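Local structure of galactose-1-phosphate uridylyltransferase (4QVU) at residues C70-I74 with A75-E79. The protein is of unknown function but has a HIT-like fold, binds zinc, and may act as a UDP-glucose:hexose-1-phosphate uridylyltransferase. Residues are numbered along the deposited sequence; the frame is centred on the assembly and turned at random.
Sequences CEDHI and ATYTE
Y77 folds back over the backbone of H73 and I74, with one face of its ring set against the peptide that joins them. The evidence is twofold: H73 O lies above the centre of the ring, and I74 N is above the same face but displaced to the rim, 3.5 Å from Y77 CE2. A chi1 of -58°, which puts CG of Y77 beside its own backbone N, turns the ring to this side. The same H73 O accepts two backbone bonds, from Y77 N at 3.0 Å and from T76 N at 3.0 Å. The first is the straighter (159° at the hydrogen, against 139°), and the second donor stands above the carbonyl plane. These i to i+3 and i to i+4 bonds close a single turn, with phi and psi of I74, A75 and T76 all in the helical region.

D72 brings its CB to Y77 CE1 (3.6 Å), approaching the ring obliquely, while its carboxylate lies by the methyl CG2 of T76. The imidazole of H73 meets A75 obliquely, NE2 to CB 3.5 Å. Outside the turn, Y77 OH bonds to E66, and Q187 of helix 179-195 reaches I74 O and Y77 O. T78 is the N-cap of helix 79-97, its OG1 weakly bonded to H81 N. The chemistry thus implies a compact turn, the H73 carbonyl that opens it gripped by two N-H groups and packed against one face of the Y77 ring.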
loop_
_atom_site.group_PDB
_atom_site.type_symbol
_atom_site.label_atom_id
_atom_site.label_comp_id
_atom_site.label_asym_id
_atom_site.label_seq_id
_atom_site.Cartn_x
_atom_site.Cartn_y
_atom_site.Cartn_z
ATOM N N CYS A 70 -14.928 -37.919 -1.529
ATOM C CA CYS A 70 -15.431 -36.545 -1.359
ATOM C C CYS A 70 -15.260 -36.053 0.103
ATOM O O CYS A 70 -15.651 -34.922 0.408
ATOM C CB CYS A 70 -16.891 -36.453 -1.800
ATOM S SG CYS A 70 -17.998 -37.615 -0.958
ATOM N N GLU A 71 -14.644 -36.875 0.981
ATOM C CA GLU A 71 -14.416 -36.537 2.391
ATOM C C GLU A 71 -12.982 -35.988 2.621
ATOM O O GLU A 71 -12.821 -35.019 3.366
ATOM C CB GLU A 71 -14.663 -37.773 3.271
ATOM C CG GLU A 71 -14.775 -37.493 4.763
ATOM C CD GLU A 71 -15.012 -38.694 5.664
ATOM O OE1 GLU A 71 -15.012 -39.844 5.162
ATOM O OE2 GLU A 71 -15.188 -38.482 6.886
ATOM N N ASP A 72 -11.960 -36.607 1.986
ATOM C CA ASP A 72 -10.543 -36.248 2.131
ATOM C C ASP A 72 -10.153 -34.950 1.412
ATOM O O ASP A 72 -10.754 -34.575 0.399
ATOM C CB ASP A 72 -9.647 -37.376 1.604
ATOM C CG ASP A 72 -9.459 -38.546 2.548
ATOM O OD1 ASP A 72 -10.404 -38.862 3.303
ATOM O OD2 ASP A 72 -8.376 -39.168 2.509
ATOM N N HIS A 73 -9.115 -34.283 1.968
ATOM C CA HIS A 73 -8.474 -33.050 1.498
ATOM C C HIS A 73 -7.010 -33.002 2.051
ATOM O O HIS A 73 -6.601 -33.959 2.722
ATOM C CB HIS A 73 -9.298 -31.803 1.879
ATOM C CG HIS A 73 -9.446 -31.554 3.347
ATOM N ND1 HIS A 73 -10.329 -32.283 4.116
ATOM C CD2 HIS A 73 -8.878 -30.600 4.121
ATOM C CE1 HIS A 73 -10.241 -31.783 5.335
ATOM N NE2 HIS A 73 -9.387 -30.765 5.384
ATOM N N ILE A 74 -6.218 -31.931 1.733
ATOM C CA ILE A 74 -4.792 -31.777 2.096
ATOM C C ILE A 74 -4.540 -32.069 3.603
ATOM O O ILE A 74 -3.621 -32.835 3.902
ATOM C CB ILE A 74 -4.237 -30.378 1.706
ATOM C CG1 ILE A 74 -4.111 -30.270 0.168
ATOM C CG2 ILE A 74 -2.888 -30.082 2.376
ATOM C CD1 ILE A 74 -3.620 -28.946 -0.388
ATOM N N ALA A 75 -5.339 -31.497 4.526
ATOM C CA ALA A 75 -5.178 -31.683 5.977
ATOM C C ALA A 75 -5.333 -33.163 6.435
ATOM O O ALA A 75 -4.710 -33.549 7.428
ATOM C CB ALA A 75 -6.183 -30.828 6.721
ATOM N N THR A 76 -6.133 -33.977 5.709
ATOM C CA THR A 76 -6.434 -35.381 6.030
ATOM C C THR A 76 -5.425 -36.370 5.380
ATOM O O THR A 76 -5.060 -37.339 6.053
ATOM C CB THR A 76 -7.874 -35.697 5.570
ATOM O OG1 THR A 76 -8.769 -34.907 6.344
ATOM C CG2 THR A 76 -8.265 -37.156 5.739
ATOM N N TYR A 77 -4.995 -36.145 4.104
ATOM C CA TYR A 77 -4.111 -37.039 3.319
ATOM C C TYR A 77 -2.894 -37.587 4.080
ATOM O O TYR A 77 -2.288 -36.871 4.883
ATOM C CB TYR A 77 -3.548 -36.349 2.058
ATOM C CG TYR A 77 -4.566 -35.821 1.071
ATOM C CD1 TYR A 77 -5.766 -36.492 0.849
ATOM C CD2 TYR A 77 -4.280 -34.722 0.268
ATOM C CE1 TYR A 77 -6.703 -36.015 -0.064
ATOM C CE2 TYR A 77 -5.207 -34.235 -0.651
ATOM C CZ TYR A 77 -6.416 -34.888 -0.816
ATOM O OH TYR A 77 -7.342 -34.414 -1.708
ATOM N N THR A 78 -2.502 -38.845 3.763
ATOM C CA THR A 78 -1.303 -39.476 4.331
ATOM C C THR A 78 -0.058 -38.778 3.760
ATOM O O THR A 78 -0.162 -38.084 2.740
ATOM C CB THR A 78 -1.270 -41.000 4.073
ATOM O OG1 THR A 78 -1.309 -41.265 2.669
ATOM C CG2 THR A 78 -2.379 -41.751 4.792
ATOM N N GLU A 79 1.106 -38.944 4.417
ATOM C CA GLU A 79 2.367 -38.337 3.974
ATOM C C GLU A 79 2.715 -38.773 2.535
ATOM O O GLU A 79 3.194 -37.951 1.757
ATOM C CB GLU A 79 3.518 -38.694 4.929
#